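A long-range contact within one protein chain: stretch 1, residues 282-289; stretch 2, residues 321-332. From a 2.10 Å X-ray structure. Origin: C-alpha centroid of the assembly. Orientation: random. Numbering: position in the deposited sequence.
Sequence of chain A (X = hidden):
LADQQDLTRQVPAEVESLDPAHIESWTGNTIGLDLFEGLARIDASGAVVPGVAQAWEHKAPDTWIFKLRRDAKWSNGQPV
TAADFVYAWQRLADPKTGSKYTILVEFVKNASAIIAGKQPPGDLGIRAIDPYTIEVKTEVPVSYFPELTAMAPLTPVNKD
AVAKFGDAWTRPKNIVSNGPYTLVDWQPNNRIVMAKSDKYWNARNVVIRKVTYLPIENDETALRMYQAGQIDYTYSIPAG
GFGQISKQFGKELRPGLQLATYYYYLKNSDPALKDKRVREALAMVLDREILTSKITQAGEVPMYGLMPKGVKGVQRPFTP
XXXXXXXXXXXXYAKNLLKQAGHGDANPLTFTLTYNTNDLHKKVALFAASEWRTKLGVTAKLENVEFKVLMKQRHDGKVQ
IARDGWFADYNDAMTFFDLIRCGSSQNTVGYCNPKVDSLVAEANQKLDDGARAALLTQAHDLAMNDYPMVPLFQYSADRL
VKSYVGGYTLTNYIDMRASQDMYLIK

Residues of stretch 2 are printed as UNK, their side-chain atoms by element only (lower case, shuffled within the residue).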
# COMPACT_ATOMS: atom_id res chain seq x y z
N LEU A 282 -0.32 -17.50 18.78
CA LEU A 282 -0.60 -17.78 17.38
C LEU A 282 0.60 -17.41 16.51
O LEU A 282 0.94 -18.12 15.56
CB LEU A 282 -1.85 -17.01 16.91
CG LEU A 282 -3.19 -17.41 17.54
CD1 LEU A 282 -4.30 -16.45 17.09
CD2 LEU A 282 -3.56 -18.85 17.20
N ALA A 283 1.25 -16.30 16.86
CA ALA A 283 2.40 -15.83 16.10
C ALA A 283 3.63 -16.73 16.21
O ALA A 283 4.30 -16.99 15.22
CB ALA A 283 2.76 -14.40 16.52
N MET A 284 3.92 -17.19 17.42
CA MET A 284 5.20 -17.83 17.68
C MET A 284 5.27 -19.27 17.19
O MET A 284 6.34 -19.84 17.05
CB MET A 284 5.56 -17.76 19.17
CG MET A 284 4.72 -18.63 20.07
SD MET A 284 5.07 -18.33 21.82
CE MET A 284 6.86 -18.46 21.85
N VAL A 285 4.11 -19.87 16.91
CA VAL A 285 4.09 -21.26 16.45
C VAL A 285 4.31 -21.43 14.93
O VAL A 285 4.76 -22.48 14.48
CB VAL A 285 2.80 -21.95 16.91
CG1 VAL A 285 2.46 -23.11 16.01
CG2 VAL A 285 2.93 -22.40 18.38
N LEU A 286 4.00 -20.39 14.15
CA LEU A 286 4.16 -20.47 12.70
C LEU A 286 5.63 -20.51 12.27
O LEU A 286 6.43 -19.66 12.65
CB LEU A 286 3.46 -19.29 12.00
CG LEU A 286 1.98 -19.02 12.28
CD1 LEU A 286 1.59 -17.66 11.71
CD2 LEU A 286 1.09 -20.13 11.71
N ASP A 287 5.98 -21.51 11.45
CA ASP A 287 7.35 -21.67 10.97
C ASP A 287 7.53 -20.90 9.65
O ASP A 287 7.20 -21.40 8.58
CB ASP A 287 7.64 -23.15 10.76
CG ASP A 287 9.13 -23.45 10.63
OD1 ASP A 287 9.87 -22.58 10.11
OD2 ASP A 287 9.54 -24.56 11.04
N ARG A 288 8.06 -19.68 9.75
CA ARG A 288 8.19 -18.79 8.60
C ARG A 288 9.34 -19.21 7.68
O ARG A 288 9.41 -18.80 6.52
CB ARG A 288 8.38 -17.34 9.06
CG ARG A 288 7.22 -16.79 9.91
CD ARG A 288 7.69 -15.59 10.74
NE ARG A 288 6.62 -15.04 11.55
CZ ARG A 288 6.08 -15.65 12.60
NH1 ARG A 288 6.51 -16.87 12.96
NH2 ARG A 288 5.10 -15.07 13.28
N GLU A 289 10.23 -20.03 8.22
CA GLU A 289 11.35 -20.54 7.44
C GLU A 289 10.83 -21.54 6.42
O GLU A 289 11.15 -21.45 5.23
CB GLU A 289 12.40 -21.18 8.36
CG GLU A 289 13.83 -20.86 7.97
CD GLU A 289 14.17 -21.30 6.55
OE1 GLU A 289 13.66 -22.35 6.12
OE2 GLU A 289 14.93 -20.58 5.87
N UNK A 321 12.76 -12.75 20.73
CA UNK A 321 13.51 -13.78 21.43
C UNK A 321 13.30 -15.17 20.83
O UNK A 321 14.26 -15.88 20.54
o UNK A 321 14.81 -15.31 23.26
c UNK A 321 13.05 -13.79 22.89
c UNK A 321 13.99 -14.54 23.78
o UNK A 321 13.89 -14.36 25.01
N UNK A 322 12.04 -15.55 20.66
CA UNK A 322 11.68 -16.91 20.28
C UNK A 322 12.00 -17.27 18.83
O UNK A 322 11.91 -18.44 18.44
n UNK A 322 7.94 -14.31 19.92
c UNK A 322 7.91 -14.89 18.68
c UNK A 322 8.21 -16.43 16.43
c UNK A 322 7.23 -14.51 17.53
c UNK A 322 10.20 -17.17 20.59
c UNK A 322 9.27 -16.11 20.06
c UNK A 322 8.89 -16.81 17.57
c UNK A 322 7.39 -15.29 16.41
c UNK A 322 8.75 -15.05 20.74
c UNK A 322 8.74 -16.03 18.73
N UNK A 323 12.39 -16.28 18.03
CA UNK A 323 12.74 -16.55 16.63
C UNK A 323 13.89 -17.55 16.54
O UNK A 323 14.06 -18.23 15.52
c UNK A 323 13.11 -15.26 15.92
N UNK A 324 14.69 -17.65 17.60
CA UNK A 324 15.85 -18.54 17.58
C UNK A 324 15.66 -19.74 18.50
O UNK A 324 16.62 -20.45 18.81
c UNK A 324 17.12 -17.77 17.95
o UNK A 324 16.97 -17.13 19.21
N UNK A 325 14.43 -19.98 18.93
CA UNK A 325 14.12 -21.13 19.78
C UNK A 325 13.83 -22.39 18.97
O UNK A 325 13.26 -22.32 17.88
c UNK A 325 12.13 -19.23 22.59
c UNK A 325 10.12 -18.82 23.82
c UNK A 325 10.76 -17.82 24.56
n UNK A 325 14.05 -18.12 22.93
c UNK A 325 12.91 -20.83 20.67
c UNK A 325 13.12 -19.74 21.68
c UNK A 325 12.76 -18.22 23.35
c UNK A 325 14.26 -19.04 21.92
c UNK A 325 12.08 -17.50 24.34
c UNK A 325 10.79 -19.53 22.83
N UNK A 326 14.21 -23.55 19.50
CA UNK A 326 13.74 -24.82 18.94
C UNK A 326 12.22 -24.77 18.84
O UNK A 326 11.57 -24.22 19.73
c UNK A 326 15.16 -23.75 20.62
c UNK A 326 14.16 -25.84 20.00
c UNK A 326 15.37 -25.24 20.63
N UNK A 327 11.66 -25.35 17.79
CA UNK A 327 10.22 -25.29 17.61
C UNK A 327 9.48 -25.90 18.80
O UNK A 327 8.48 -25.35 19.26
s UNK A 327 7.90 -23.95 15.84
c UNK A 327 8.34 -25.71 15.92
c UNK A 327 9.00 -23.36 14.55
c UNK A 327 9.79 -25.95 16.28
N UNK A 328 9.96 -27.03 19.29
CA UNK A 328 9.34 -27.70 20.44
C UNK A 328 9.18 -26.74 21.62
O UNK A 328 8.14 -26.73 22.28
c UNK A 328 10.14 -28.94 20.85
N UNK A 329 10.21 -25.95 21.87
CA UNK A 329 10.17 -24.92 22.90
C UNK A 329 9.18 -23.81 22.54
O UNK A 329 8.46 -23.30 23.40
n UNK A 329 14.96 -19.91 25.21
c UNK A 329 13.16 -23.02 24.46
n UNK A 329 13.50 -21.66 24.88
c UNK A 329 14.73 -21.16 24.82
c UNK A 329 11.58 -24.34 23.09
c UNK A 329 11.70 -23.22 24.11
n UNK A 329 15.73 -21.90 24.37
N UNK A 330 9.14 -23.43 21.26
CA UNK A 330 8.17 -22.45 20.80
C UNK A 330 6.76 -22.90 21.12
O UNK A 330 5.97 -22.14 21.67
c UNK A 330 9.80 -19.97 15.42
n UNK A 330 10.84 -19.83 14.61
n UNK A 330 10.00 -20.41 16.66
c UNK A 330 9.40 -21.36 18.84
c UNK A 330 8.28 -22.25 19.29
n UNK A 330 8.57 -19.68 15.01
c UNK A 330 8.93 -20.60 17.62
N UNK A 331 6.47 -24.15 20.78
CA UNK A 331 5.13 -24.71 20.95
C UNK A 331 4.73 -24.82 22.43
O UNK A 331 3.61 -24.46 22.81
c UNK A 331 5.05 -25.92 18.74
c UNK A 331 3.76 -26.80 20.71
c UNK A 331 5.02 -26.08 20.26
N UNK A 332 5.63 -25.34 23.25
CA UNK A 332 5.39 -25.42 24.70
C UNK A 332 5.06 -24.06 25.29
O UNK A 332 4.08 -23.90 26.02
c UNK A 332 6.75 -27.50 25.21
c UNK A 332 6.61 -26.01 25.41
o UNK A 332 5.71 -28.19 25.13
o UNK A 332 7.91 -27.98 25.13

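Position 321 carries two carbons, the second bearing two oxygens, and stays clear of stretch 1. Two oxygens on the second carbon, with no nitrogen, make a short acid, D321; a charged carboxylate suits this exposed place.

Position 322 has one carbon followed by fused five- and six-membered rings holding eight carbons and a nitrogen, and a ring face lies against M284. This is tryptophan, W322. The CA of M284 sits 3.6 Å from the centroid of the W322 six-membered ring, nearly on the ring normal, so a polarised C-H meets the pi cloud. M284 CB packs 3.6 Å from W322 CD2. Such a broad, flat side chain can cover backbone and side chain together.

Position 323 has a single carbon and touches nothing on stretch 1: A323, a lone methyl being enough where nothing there is to be reached. Position 324, one carbon then one oxygen, is S324, whose OG gives a weak hydrogen bond back to D321 O.

Position 325 again shows the fused rings with one nitrogen, and they meet the tip of M284, so it is W325. M284 CE lies 3.8 Å from W325 CZ3, while W325 NE1 donates to D321 OD1 at 2.9 Å. An indole serves both needs, offering carbon to the methionine and N-H to the acid.

At 326 three carbons close a ring onto the backbone nitrogen: P326, the N-cap, where a backbone without an N-H costs the helix nothing.

Position 327 is an unbranched chain of two carbons, sulfur and carbon that comes near V285 and D287, hence M327. Its CE lies 3.7 Å from D287 OD2 and its SD 3.7 Å from V285 O; the flexible chain bends to follow the turn.

Position 328, one carbon, is A328, exposed and out of reach, where a methyl suffices. Position 329 has three carbons, a nitrogen and a carbon with two more nitrogens: R329, without contact to stretch 1, its charged end readily solvated at an exposed place.

The same atoms at 330 reach the carbonyls of M284 and L286 and give R330, but this one is buried. Its NH1 donates to M284 O at 3.0 Å and, weakly, to L286 O at 3.2 Å. The long arm brings a donor to carbonyls where the first helix gives way to loop.

Position 331, one carbon carrying two more, meets V285 and is V331; its CG2 packs 4.1 Å from V285 CG2, a fit for a compact, branched apolar group. Position 332, with the atoms of 321, is D332, pointing away into an exposed place.

The contact thus joins W322 and W325 around M284 to a polar clasp by R330. R288 NH1 lies 4.0 Å from R330 NH1, a like-charge approach, yet R288 also donates through NH2 to A283 O at 2.8 Å.

Stretch 2, residues 321-332: DWASWPMARRVD
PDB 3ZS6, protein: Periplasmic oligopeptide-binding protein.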